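Local coordinates for protein multicopper oxidase (Uncultured bacterium, PDB 4E9X) that probably couples the oxidation of substrates to the reduction of dioxygen to water, using several copper ions held in a trimer of two-domain subunits, at residues 11-15 against 313-318; 138-142 against 180-184; 193-198 against 229-235; 245-249 against 278-284. One frame throughout, in Å; residues are numbered along the deposited sequence. Where two conformers were deposited one is given.

Contact 1: residues 11-15 against 313-318; sequences EEVTI and FKGEFE
F313 meets 11-15 through its backbone, its carbonyl O lying 4.3 Å from I15 CG2. The closest approach to that methyl comes two residues on, where G315 CA packs against I15 CG2 at 3.6 Å; a CB on G315 would run into T14 O. E316 then forms an antiparallel hydrogen-bonded pair with T14: E316 N donates to T14 O at 2.8 Å, and T14 N to E316 O at 2.9 Å. F317 carries the side-chain contact. V13 CG1 sits over the centre of one ring face, a CH-pi contact of 3.9 Å to the F317 centroid. The E11 chain, bent at chi2 (-71°), brings its carboxylate to the ring edge, with E11 OE1 3.3 Å from F317 CE1 and the two planes 65° apart. The other oxygen, OE2, is held by T9 and N52. With an alanine at E11, the F317 edge would probably lose much of its cover, and T9 and N52 their carboxylate partner. At E318, a water accepts from the backbone N at 2.9 Å and donates to E12 O. The short strand 316-317 thus adds the end of the modelled chain to strand 3-18, which also pairs antiparallel with 21-28 and parallel with 44-51.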
loop_
_atom_site.group_PDB
_atom_site.type_symbol
_atom_site.label_atom_id
_atom_site.label_comp_id
_atom_site.label_asym_id
_atom_site.label_seq_id
_atom_site.Cartn_x
_atom_site.Cartn_y
_atom_site.Cartn_z
ATOM N N GLU A 11 -23.249 -14.667 -16.538
ATOM C CA GLU A 11 -23.064 -15.903 -17.302
ATOM C C GLU A 11 -21.921 -16.730 -16.751
ATOM O O GLU A 11 -20.923 -16.156 -16.288
ATOM C CB GLU A 11 -22.746 -15.588 -18.787
ATOM C CG GLU A 11 -23.821 -14.704 -19.425
ATOM C CD GLU A 11 -25.165 -15.350 -19.680
ATOM O OE1 GLU A 11 -25.302 -16.590 -19.614
ATOM O OE2 GLU A 11 -26.159 -14.580 -19.951
ATOM N N GLU A 12 -22.021 -18.065 -16.845
ATOM C CA GLU A 12 -20.897 -18.927 -16.553
ATOM C C GLU A 12 -20.133 -19.134 -17.858
ATOM O O GLU A 12 -20.636 -19.731 -18.798
ATOM C CB GLU A 12 -21.374 -20.290 -16.013
ATOM C CG GLU A 12 -22.028 -20.111 -14.657
ATOM C CD GLU A 12 -22.515 -21.367 -13.986
ATOM O OE1 GLU A 12 -22.362 -22.488 -14.533
ATOM O OE2 GLU A 12 -23.031 -21.238 -12.851
ATOM N N VAL A 13 -18.905 -18.596 -17.877
ATOM C CA VAL A 13 -18.033 -18.750 -19.030
ATOM C C VAL A 13 -16.631 -19.044 -18.539
ATOM O O VAL A 13 -16.315 -18.882 -17.334
ATOM C CB VAL A 13 -18.032 -17.501 -19.957
ATOM C CG1 VAL A 13 -19.412 -17.245 -20.535
ATOM C CG2 VAL A 13 -17.536 -16.243 -19.216
ATOM N N THR A 14 -15.790 -19.504 -19.470
ATOM C CA THR A 14 -14.357 -19.709 -19.215
ATOM C C THR A 14 -13.533 -18.730 -20.087
ATOM O O THR A 14 -13.762 -18.612 -21.289
ATOM C CB THR A 14 -13.995 -21.173 -19.565
ATOM O OG1 THR A 14 -14.746 -22.064 -18.722
ATOM C CG2 THR A 14 -12.513 -21.469 -19.376
ATOM N N ILE A 15 -12.582 -18.085 -19.426
ATOM C CA ILE A 15 -11.736 -17.133 -20.116
ATOM C C ILE A 15 -10.318 -17.626 -20.128
ATOM O O ILE A 15 -9.932 -18.375 -19.260
ATOM C CB ILE A 15 -11.814 -15.691 -19.483
ATOM C CG1 ILE A 15 -11.481 -15.729 -18.002
ATOM C CG2 ILE A 15 -13.187 -15.100 -19.757
ATOM C CD1 ILE A 15 -11.273 -14.320 -17.421
ATOM N N PHE A 313 -13.024 -9.498 -24.645
ATOM C CA PHE A 313 -13.129 -9.875 -23.221
ATOM C C PHE A 313 -14.084 -11.037 -23.023
ATOM O O PHE A 313 -14.269 -11.483 -21.872
ATOM C CB PHE A 313 -13.681 -8.682 -22.433
ATOM C CG PHE A 313 -12.774 -7.451 -22.454
ATOM C CD1 PHE A 313 -11.418 -7.546 -22.629
ATOM C CD2 PHE A 313 -13.356 -6.212 -22.239
ATOM C CE1 PHE A 313 -10.668 -6.378 -22.574
ATOM C CE2 PHE A 313 -12.598 -5.040 -22.195
ATOM C CZ PHE A 313 -11.205 -5.133 -22.346
ATOM N N LYS A 314 -14.726 -11.547 -24.068
ATOM C CA LYS A 314 -15.717 -12.613 -23.905
ATOM C C LYS A 314 -15.124 -13.994 -23.633
ATOM O O LYS A 314 -14.073 -14.336 -24.198
ATOM C CB LYS A 314 -16.567 -12.736 -25.188
ATOM C CG LYS A 314 -17.569 -11.567 -25.269
ATOM C CD LYS A 314 -18.191 -11.694 -26.660
ATOM C CE LYS A 314 -19.189 -10.654 -27.018
ATOM N NZ LYS A 314 -20.417 -11.009 -26.288
ATOM N N GLY A 315 -15.800 -14.759 -22.749
ATOM C CA GLY A 315 -15.350 -16.134 -22.498
ATOM C C GLY A 315 -16.243 -17.095 -23.278
ATOM O O GLY A 315 -17.169 -16.736 -24.015
ATOM N N GLU A 316 -15.918 -18.375 -23.085
ATOM C CA GLU A 316 -16.568 -19.470 -23.781
ATOM C C GLU A 316 -17.606 -20.117 -22.861
ATOM O O GLU A 316 -17.322 -20.454 -21.691
ATOM C CB GLU A 316 -15.503 -20.513 -24.199
ATOM C CG GLU A 316 -14.492 -19.976 -25.203
ATOM C CD GLU A 316 -13.462 -21.030 -25.632
ATOM O OE1 GLU A 316 -13.477 -22.175 -25.106
ATOM O OE2 GLU A 316 -12.640 -20.666 -26.503
ATOM N N PHE A 317 -18.837 -20.301 -23.355
ATOM C CA PHE A 317 -19.890 -21.007 -22.643
ATOM C C PHE A 317 -19.637 -22.515 -22.578
ATOM O O PHE A 317 -18.984 -23.049 -23.497
ATOM C CB PHE A 317 -21.210 -20.793 -23.383
ATOM C CG PHE A 317 -21.770 -19.399 -23.140
ATOM C CD1 PHE A 317 -22.627 -19.159 -22.081
ATOM C CD2 PHE A 317 -21.432 -18.351 -23.985
ATOM C CE1 PHE A 317 -23.193 -17.896 -21.859
ATOM C CE2 PHE A 317 -21.978 -17.056 -23.776
ATOM C CZ PHE A 317 -22.825 -16.843 -22.696
ATOM N N GLU A 318 -20.110 -23.270 -21.603
ATOM C CA GLU A 318 -20.054 -24.726 -21.723
ATOM C C GLU A 318 -20.870 -25.262 -22.884
ATOM O O GLU A 318 -21.933 -24.626 -23.103
ATOM C CB GLU A 318 -20.608 -25.279 -20.397
ATOM C CG GLU A 318 -19.652 -24.933 -19.256
ATOM C CD GLU A 318 -18.272 -25.561 -19.543
ATOM O OE1 GLU A 318 -18.195 -26.842 -19.529
ATOM O OE2 GLU A 318 -17.318 -24.786 -19.783
HETATM O O HOH W 1 -21.691 -22.068 -19.522
#

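Contact 2: residues 138-142 against 180-184; sequences KDVIM and PLRVK
The flat group that K138 meets is the peptide joining R182 to V183: K138 CE comes to 3.1 Å from R182 O, while the R182 guanidinium belongs elsewhere, bridged to E274 and set against Y291 in a cation-pi contact. K138 gets there by starting extended, with CG anti to the backbone N (chi1 -170°), then bending at chi3 and chi4. Its ammonium is poorly angled for R182 O, so a water mediates, accepting from K138 NZ at 2.8 Å and donating to R182 O at 3.2 Å. The lysine crosses V183 at about a right angle, with K138 CE 3.8 Å from V183 CG1. With an alanine in place of K138, the water would probably lose its lysine donor and V183 CG1 the packing of CE. L181 adopts two conformers; in one, V140 CG1 meets L181 CD1 tip to tip at 3.9 Å, and M142, crossing L181 at about a right angle, brings its CE to 3.6 Å from L181 CD1, contacts that hold for that conformer alone. Strands 138-142 and 181-183 run nearly antiparallel, axes 9.9 Å apart, in different sheets. Strand 138-147 hydrogen-bonds to 187-195; strand 181-183 lies beside 270-275, and F251 of strand 248-253 touches both M142 and L181.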
loop_
_atom_site.group_PDB
_atom_site.type_symbol
_atom_site.label_atom_id
_atom_site.label_comp_id
_atom_site.label_asym_id
_atom_site.label_seq_id
_atom_site.Cartn_x
_atom_site.Cartn_y
_atom_site.Cartn_z
ATOM N N LYS A 138 -7.022 10.187 -25.896
ATOM C CA LYS A 138 -7.203 8.740 -25.749
ATOM C C LYS A 138 -7.478 8.446 -24.276
ATOM O O LYS A 138 -6.743 8.972 -23.436
ATOM C CB LYS A 138 -5.936 8.017 -26.175
ATOM C CG LYS A 138 -6.131 6.490 -26.277
ATOM C CD LYS A 138 -4.783 5.816 -26.489
ATOM C CE LYS A 138 -4.049 6.298 -27.754
ATOM N NZ LYS A 138 -4.950 6.108 -28.929
ATOM N N ASP A 139 -8.504 7.668 -24.011
ATOM C CA ASP A 139 -8.945 7.305 -22.655
ATOM C C ASP A 139 -8.765 5.826 -22.515
ATOM O O ASP A 139 -9.123 5.089 -23.449
ATOM C CB ASP A 139 -10.397 7.812 -22.504
ATOM C CG ASP A 139 -10.922 7.875 -21.097
ATOM O OD1 ASP A 139 -10.263 7.462 -20.132
ATOM O OD2 ASP A 139 -12.071 8.380 -20.973
ATOM N N VAL A 140 -8.171 5.386 -21.416
ATOM C CA VAL A 140 -7.668 4.033 -21.222
ATOM C C VAL A 140 -8.104 3.513 -19.859
ATOM O O VAL A 140 -7.840 4.143 -18.853
ATOM C CB VAL A 140 -6.119 4.091 -21.271
ATOM C CG1 VAL A 140 -5.427 2.766 -20.952
ATOM C CG2 VAL A 140 -5.665 4.614 -22.660
ATOM N N ILE A 141 -8.721 2.338 -19.861
ATOM C CA ILE A 141 -9.130 1.663 -18.611
ATOM C C ILE A 141 -8.212 0.513 -18.353
ATOM O O ILE A 141 -8.048 -0.354 -19.226
ATOM C CB ILE A 141 -10.599 1.216 -18.736
ATOM C CG1 ILE A 141 -11.536 2.444 -18.543
ATOM C CG2 ILE A 141 -10.966 0.086 -17.758
ATOM C CD1 ILE A 141 -12.984 2.209 -18.918
ATOM N N MET A 142 -7.645 0.451 -17.152
ATOM C CA MET A 142 -6.775 -0.646 -16.700
ATOM C C MET A 142 -7.272 -1.204 -15.372
ATOM O O MET A 142 -7.090 -0.582 -14.309
ATOM C CB MET A 142 -5.316 -0.187 -16.515
ATOM C CG MET A 142 -4.688 0.191 -17.881
ATOM S SD MET A 142 -2.918 0.352 -17.671
ATOM C CE MET A 142 -2.384 1.051 -19.231
ATOM N N PRO A 180 -0.766 -4.023 -26.514
ATOM C CA PRO A 180 -0.075 -2.744 -26.393
ATOM C C PRO A 180 -1.038 -1.585 -26.336
ATOM O O PRO A 180 -2.183 -1.630 -26.808
ATOM C CB PRO A 180 0.753 -2.662 -27.720
ATOM C CG PRO A 180 -0.003 -3.549 -28.699
ATOM C CD PRO A 180 -0.575 -4.664 -27.837
ATOM N N LEU A 181 -0.535 -0.496 -25.761
ATOM C CA LEU A 181 -1.219 0.810 -25.700
ATOM C C LEU A 181 -0.570 1.635 -26.808
ATOM O O LEU A 181 0.570 2.131 -26.665
ATOM C CB LEU A 181 -1.060 1.393 -24.297
ATOM C CG LEU A 181 -1.980 2.502 -23.816
ATOM C CD1 LEU A 181 -1.798 2.780 -22.323
ATOM C CD2 LEU A 181 -1.760 3.778 -24.614
ATOM N N ARG A 182 -1.256 1.747 -27.963
ATOM C CA ARG A 182 -0.678 2.389 -29.141
ATOM C C ARG A 182 -1.024 3.864 -29.164
ATOM O O ARG A 182 -2.205 4.241 -29.049
ATOM C CB ARG A 182 -1.136 1.695 -30.452
ATOM C CG ARG A 182 -0.537 0.287 -30.505
ATOM C CD ARG A 182 -0.732 -0.326 -31.890
ATOM N NE ARG A 182 -0.090 -1.609 -31.985
ATOM C CZ ARG A 182 -0.283 -2.469 -32.964
ATOM N NH1 ARG A 182 -1.132 -2.220 -33.932
ATOM N NH2 ARG A 182 0.365 -3.646 -32.964
ATOM N N VAL A 183 0.007 4.681 -29.290
ATOM C CA VAL A 183 -0.135 6.151 -29.296
ATOM C C VAL A 183 0.631 6.702 -30.462
ATOM O O VAL A 183 1.415 6.013 -31.106
ATOM C CB VAL A 183 0.388 6.786 -27.989
ATOM C CG1 VAL A 183 -0.405 6.172 -26.799
ATOM C CG2 VAL A 183 1.892 6.587 -27.840
ATOM N N LYS A 184 0.438 7.994 -30.719
ATOM C CA LYS A 184 1.334 8.726 -31.614
ATOM C C LYS A 184 1.752 10.007 -30.894
ATOM O O LYS A 184 1.100 10.492 -29.971
ATOM C CB LYS A 184 0.726 9.025 -32.984
ATOM C CG LYS A 184 -0.391 10.050 -32.897
ATOM C CD LYS A 184 -0.884 10.317 -34.327
ATOM C CE LYS A 184 -1.829 11.490 -34.364
ATOM N NZ LYS A 184 -2.162 11.837 -35.801
HETATM O O HOH W 2 -5.205 3.331 -28.493
#

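Contact 3: residues 193-198 against 229-235; sequences FFGAGG and VLVSPGE
A type II beta turn, S232 to E235, docks here on an inverse gamma turn centred on G195, within the second cupredoxin-like domain. Strand 187-195 ends at G195 in one sheet, while strand 228-231 borders the other, and the turn leads from the latter into 236-243. Two straight backbone bonds fasten the turns together: G195 N donates to E235 O at 3.0 Å, nearly along the C=O axis, and G234 N donates to G195 O at 2.9 Å, in the carbonyl plane and on a lone pair. Both polar backbone atoms of G195 are therefore gripped by the same turn. The fit leaves no room for a side chain on G195, since a CB would lie 2.0 Å from S232 O; G234, with its positive phi of 96°, would also jam a CB against the preceding carbonyl.

Between the sheets, V231 spreads its methyls over strand 193-195. V231 CG1, placed anti to the backbone N, rests 3.4 Å from G195 N, and V231 CG2 touches F193 CB at 3.7 Å. The F193 ring continues toward V229, its CE2 4.2 Å from V229 CB. E235 braces the turn from within: E235 OE1 accepts from S232 N at 3.0 Å on the anti side, while OE2 is taken by K215 and Y237. The turn also faces the second subunit, where P233 packs on V255 of that neighbour, and G234 lies close to a bound copper. Farther along, the P233 ring lies against the loop 196-198, with P233 CB 3.4 Å from G197 O.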
loop_
_atom_site.group_PDB
_atom_site.type_symbol
_atom_site.label_atom_id
_atom_site.label_comp_id
_atom_site.label_asym_id
_atom_site.label_seq_id
_atom_site.Cartn_x
_atom_site.Cartn_y
_atom_site.Cartn_z
ATOM N N PHE A 193 -6.789 3.711 -13.558
ATOM C CA PHE A 193 -6.383 2.472 -12.900
ATOM C C PHE A 193 -7.456 2.035 -11.889
ATOM O O PHE A 193 -7.933 2.887 -11.133
ATOM C CB PHE A 193 -5.082 2.666 -12.093
ATOM C CG PHE A 193 -3.868 3.099 -12.892
ATOM C CD1 PHE A 193 -3.351 2.292 -13.921
ATOM C CD2 PHE A 193 -3.201 4.246 -12.581
ATOM C CE1 PHE A 193 -2.210 2.667 -14.611
ATOM C CE2 PHE A 193 -2.064 4.644 -13.303
ATOM C CZ PHE A 193 -1.528 3.818 -14.287
ATOM N N PHE A 194 -7.728 0.740 -11.859
ATOM C CA PHE A 194 -8.685 0.201 -10.887
ATOM C C PHE A 194 -8.079 -0.964 -10.131
ATOM O O PHE A 194 -7.534 -1.898 -10.768
ATOM C CB PHE A 194 -9.951 -0.340 -11.575
ATOM C CG PHE A 194 -10.726 0.562 -12.487
ATOM C CD1 PHE A 194 -12.064 0.831 -12.235
ATOM C CD2 PHE A 194 -10.153 1.107 -13.648
ATOM C CE1 PHE A 194 -12.848 1.585 -13.119
ATOM C CE2 PHE A 194 -10.900 1.833 -14.557
ATOM C CZ PHE A 194 -12.256 2.044 -14.298
ATOM N N GLY A 195 -8.229 -0.914 -8.802
ATOM C CA GLY A 195 -7.866 -2.073 -7.987
ATOM C C GLY A 195 -9.073 -3.030 -7.930
ATOM O O GLY A 195 -9.842 -3.046 -6.957
ATOM N N ALA A 196 -9.274 -3.808 -9.001
ATOM C CA ALA A 196 -10.518 -4.575 -9.090
ATOM C C ALA A 196 -10.450 -5.850 -8.271
ATOM O O ALA A 196 -11.451 -6.237 -7.672
ATOM C CB ALA A 196 -10.771 -4.897 -10.557
ATOM N N GLY A 197 -9.297 -6.523 -8.186
ATOM C CA GLY A 197 -9.129 -7.726 -7.398
ATOM C C GLY A 197 -8.571 -7.447 -6.011
ATOM O O GLY A 197 -8.655 -6.320 -5.493
ATOM N N GLY A 198 -7.981 -8.488 -5.416
ATOM C CA GLY A 198 -7.529 -8.482 -4.046
ATOM C C GLY A 198 -6.075 -8.051 -3.847
ATOM O O GLY A 198 -5.605 -8.066 -2.694
ATOM N N VAL A 229 2.469 4.392 -9.521
ATOM C CA VAL A 229 1.261 4.693 -8.776
ATOM C C VAL A 229 0.756 3.415 -8.130
ATOM O O VAL A 229 0.442 2.426 -8.831
ATOM C CB VAL A 229 0.174 5.226 -9.745
ATOM C CG1 VAL A 229 -1.157 5.380 -9.029
ATOM C CG2 VAL A 229 0.594 6.578 -10.365
ATOM N N LEU A 230 0.653 3.406 -6.810
ATOM C CA LEU A 230 0.192 2.232 -6.069
ATOM C C LEU A 230 -1.336 2.199 -6.066
ATOM O O LEU A 230 -1.976 3.171 -5.654
ATOM C CB LEU A 230 0.673 2.296 -4.618
ATOM C CG LEU A 230 0.413 1.038 -3.790
ATOM C CD1 LEU A 230 1.248 -0.105 -4.383
ATOM C CD2 LEU A 230 0.741 1.280 -2.307
ATOM N N VAL A 231 -1.866 1.064 -6.543
ATOM C CA VAL A 231 -3.313 0.903 -6.632
ATOM C C VAL A 231 -3.718 -0.307 -5.808
ATOM O O VAL A 231 -3.190 -1.394 -6.030
ATOM C CB VAL A 231 -3.697 0.667 -8.114
ATOM C CG1 VAL A 231 -5.207 0.534 -8.275
ATOM C CG2 VAL A 231 -3.125 1.768 -9.023
ATOM N N SER A 232 -4.599 -0.129 -4.842
ATOM C CA SER A 232 -4.995 -1.178 -3.912
ATOM C C SER A 232 -6.484 -1.485 -4.087
ATOM O O SER A 232 -7.189 -0.710 -4.783
ATOM C CB SER A 232 -4.616 -0.765 -2.492
ATOM O OG SER A 232 -5.553 -0.001 -1.795
ATOM N N PRO A 233 -6.964 -2.564 -3.511
ATOM C CA PRO A 233 -8.374 -2.967 -3.768
ATOM C C PRO A 233 -9.392 -1.882 -3.462
ATOM O O PRO A 233 -9.441 -1.263 -2.402
ATOM C CB PRO A 233 -8.554 -4.168 -2.835
ATOM C CG PRO A 233 -7.151 -4.777 -2.823
ATOM C CD PRO A 233 -6.251 -3.569 -2.707
ATOM N N GLY A 234 -10.268 -1.666 -4.472
ATOM C CA GLY A 234 -11.329 -0.692 -4.356
ATOM C C GLY A 234 -11.005 0.664 -4.960
ATOM O O GLY A 234 -11.917 1.382 -5.377
ATOM N N GLU A 235 -9.697 0.991 -5.002
ATOM C CA GLU A 235 -9.310 2.340 -5.393
ATOM C C GLU A 235 -9.342 2.572 -6.895
ATOM O O GLU A 235 -9.184 1.634 -7.661
ATOM C CB GLU A 235 -7.873 2.638 -4.961
ATOM C CG GLU A 235 -7.638 2.512 -3.440
ATOM C CD GLU A 235 -6.255 3.107 -3.178
ATOM O OE1 GLU A 235 -5.307 2.358 -3.387
ATOM O OE2 GLU A 235 -6.119 4.295 -2.875
#

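Contact 4: residues 245-249 against 278-284; sequences NPGRF and VPVDDWY
R248 leaves the strand with CG anti to its carbonyl carbon (chi1 -66°) and bends at chi3 (-61°), which lays its CD and guanidinium along Y284, whose own ring is swung out with CG anti to the backbone N. R248 CD stands over the centre of the tyrosine ring, 3.6 Å from the Y284 centroid, in a CH-pi contact. The guanidinium follows off-centre and is turned 31° from the ring, with R248 CZ 4.4 Å from the same Y284 centroid, a cation-pi arrangement. Around the guanidinium edge the polar partners gather. R248 NH2 donates a nearly straight hydrogen bond, part of a salt bridge, to D281 OD2 at 2.8 Å, close to the guanidinium plane and on the anti side of the carboxylate; R248 NH1 adds a weak bond to that oxygen and another weak one to P279 O at 3.1 Å. V78 O of the third subunit takes a further bond from NH2. A water accepts from R248 NH1 at 2.8 Å and donates to V278 O. W283 comes to the same edge with CH2 3.6 Å from R248 NH2, its ring steeply inclined to the guanidinium. Together these partners probably hold the guanidinium against rotation. Beside them V278 CG2 packs on the backbone at G247 N, 3.5 Å away. Loop 278-284 thus folds over the start of strand 248-253, which pairs with 270-275; from that strand V272 touches both R248 and Y284, and E274 binds the tyrosine hydroxyl.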
loop_
_atom_site.group_PDB
_atom_site.type_symbol
_atom_site.label_atom_id
_atom_site.label_comp_id
_atom_site.label_asym_id
_atom_site.label_seq_id
_atom_site.Cartn_x
_atom_site.Cartn_y
_atom_site.Cartn_z
ATOM N N ASN A 245 7.255 11.487 -26.278
ATOM C CA ASN A 245 8.580 10.860 -26.228
ATOM C C ASN A 245 8.576 9.551 -26.976
ATOM O O ASN A 245 8.456 8.466 -26.399
ATOM C CB ASN A 245 8.925 10.593 -24.766
ATOM C CG ASN A 245 10.321 9.979 -24.656
ATOM O OD1 ASN A 245 11.147 10.023 -25.608
ATOM N ND2 ASN A 245 10.610 9.411 -23.477
ATOM N N PRO A 246 8.655 9.611 -28.307
ATOM C CA PRO A 246 8.468 8.351 -29.076
ATOM C C PRO A 246 9.504 7.284 -28.739
ATOM O O PRO A 246 10.717 7.514 -28.721
ATOM C CB PRO A 246 8.675 8.835 -30.547
ATOM C CG PRO A 246 8.131 10.254 -30.481
ATOM C CD PRO A 246 8.702 10.802 -29.180
ATOM N N GLY A 247 9.021 6.074 -28.566
ATOM C CA GLY A 247 9.822 4.900 -28.245
ATOM C C GLY A 247 8.900 3.694 -28.105
ATOM O O GLY A 247 7.690 3.814 -28.416
ATOM N N ARG A 248 9.428 2.596 -27.629
ATOM C CA ARG A 248 8.622 1.485 -27.139
ATOM C C ARG A 248 8.908 1.421 -25.630
ATOM O O ARG A 248 10.025 1.063 -25.239
ATOM C CB ARG A 248 8.942 0.149 -27.786
ATOM C CG ARG A 248 8.608 0.112 -29.263
ATOM C CD ARG A 248 8.692 -1.279 -29.891
ATOM N NE ARG A 248 10.023 -1.875 -29.810
ATOM C CZ ARG A 248 10.906 -1.852 -30.827
ATOM N NH1 ARG A 248 10.635 -1.260 -31.996
ATOM N NH2 ARG A 248 12.075 -2.437 -30.642
ATOM N N PHE A 249 7.908 1.799 -24.843
ATOM C CA PHE A 249 8.103 1.976 -23.412
ATOM C C PHE A 249 7.171 1.075 -22.617
ATOM O O PHE A 249 5.959 1.245 -22.589
ATOM C CB PHE A 249 7.865 3.459 -23.068
ATOM C CG PHE A 249 9.066 4.324 -23.449
ATOM C CD1 PHE A 249 10.292 4.174 -22.815
ATOM C CD2 PHE A 249 8.903 5.315 -24.418
ATOM C CE1 PHE A 249 11.332 5.014 -23.132
ATOM C CE2 PHE A 249 9.986 6.161 -24.740
ATOM C CZ PHE A 249 11.206 6.000 -24.070
ATOM N N VAL A 278 7.703 4.591 -34.475
ATOM C CA VAL A 278 9.006 3.945 -34.189
ATOM C C VAL A 278 9.156 2.701 -35.031
ATOM O O VAL A 278 8.303 1.788 -34.987
ATOM C CB VAL A 278 9.093 3.607 -32.677
ATOM C CG1 VAL A 278 10.417 2.864 -32.416
ATOM C CG2 VAL A 278 8.978 4.871 -31.841
ATOM N N PRO A 279 10.186 2.552 -35.848
ATOM C CA PRO A 279 10.305 1.321 -36.647
ATOM C C PRO A 279 10.434 0.092 -35.782
ATOM O O PRO A 279 11.063 0.111 -34.723
ATOM C CB PRO A 279 11.610 1.556 -37.442
ATOM C CG PRO A 279 11.752 3.037 -37.488
ATOM C CD PRO A 279 11.268 3.490 -36.124
ATOM N N VAL A 280 9.804 -0.999 -36.197
ATOM C CA VAL A 280 9.769 -2.228 -35.401
ATOM C C VAL A 280 10.956 -3.128 -35.657
ATOM O O VAL A 280 11.251 -3.540 -36.750
ATOM C CB VAL A 280 8.443 -2.967 -35.722
ATOM C CG1 VAL A 280 8.370 -4.301 -35.008
ATOM C CG2 VAL A 280 7.231 -2.078 -35.421
ATOM N N ASP A 281 11.674 -3.548 -34.626
ATOM C CA ASP A 281 12.812 -4.432 -34.735
ATOM C C ASP A 281 12.386 -5.891 -34.855
ATOM O O ASP A 281 11.326 -6.207 -34.293
ATOM C CB ASP A 281 13.731 -4.280 -33.515
ATOM C CG ASP A 281 14.286 -2.835 -33.543
ATOM O OD1 ASP A 281 15.278 -2.592 -34.242
ATOM O OD2 ASP A 281 13.695 -1.957 -32.865
ATOM N N ASP A 282 13.124 -6.739 -35.544
ATOM C CA ASP A 282 12.746 -8.144 -35.728
ATOM C C ASP A 282 12.675 -8.873 -34.374
ATOM O O ASP A 282 11.946 -9.860 -34.340
ATOM C CB ASP A 282 13.747 -8.955 -36.588
ATOM C CG ASP A 282 13.610 -8.603 -38.052
ATOM O OD1 ASP A 282 12.647 -7.947 -38.488
ATOM O OD2 ASP A 282 14.514 -9.015 -38.831
ATOM N N TRP A 283 13.425 -8.372 -33.368
ATOM C CA TRP A 283 13.481 -9.070 -32.069
ATOM C C TRP A 283 12.421 -8.559 -31.097
ATOM O O TRP A 283 12.334 -9.054 -29.965
ATOM C CB TRP A 283 14.863 -8.994 -31.389
ATOM C CG TRP A 283 15.498 -7.658 -31.537
ATOM C CD1 TRP A 283 16.456 -7.287 -32.454
ATOM C CD2 TRP A 283 15.232 -6.491 -30.752
ATOM N NE1 TRP A 283 16.775 -5.953 -32.256
ATOM C CE2 TRP A 283 16.033 -5.463 -31.209
ATOM C CE3 TRP A 283 14.358 -6.287 -29.663
ATOM C CZ2 TRP A 283 16.021 -4.181 -30.651
ATOM C CZ3 TRP A 283 14.347 -5.000 -29.115
ATOM C CH2 TRP A 283 15.165 -3.969 -29.597
ATOM N N TYR A 284 11.626 -7.581 -31.555
ATOM C CA TYR A 284 10.599 -7.038 -30.639
ATOM C C TYR A 284 9.580 -8.096 -30.292
ATOM O O TYR A 284 8.990 -8.748 -31.167
ATOM C CB TYR A 284 9.915 -5.810 -31.285
ATOM C CG TYR A 284 8.769 -5.241 -30.464
ATOM C CD1 TYR A 284 8.938 -5.030 -29.081
ATOM C CD2 TYR A 284 7.530 -4.905 -31.010
ATOM C CE1 TYR A 284 7.911 -4.514 -28.340
ATOM C CE2 TYR A 284 6.500 -4.396 -30.264
ATOM C CZ TYR A 284 6.703 -4.207 -28.898
ATOM O OH TYR A 284 5.687 -3.687 -28.130
HETATM O O HOH W 3 8.216 -0.038 -32.844
#

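How the contacts relate
Contacts 2, 3 and 4 lie in the second cupredoxin-like domain, nested along the chain inside the long loop that contact 1 closes. Contacts 2 and 3 meet directly: strands 138-147 and 187-195 are neighbours, with M142 O 2.9 Å from F194 N, probably a hydrogen bond. Contacts 2 and 4 have centres 16 Å apart and share a residue between them, since E274 bridges R182 and also binds Y284. Contact 1 stands off, 34 Å from contact 4 between centres. Copper comes nearest at contact 3, with G234 about 5 Å from a copper; the side chains of E12, R248 and M142 are about 10, 12 and 13 Å from copper. Contacts 3 and 4 also face other subunits of the trimer.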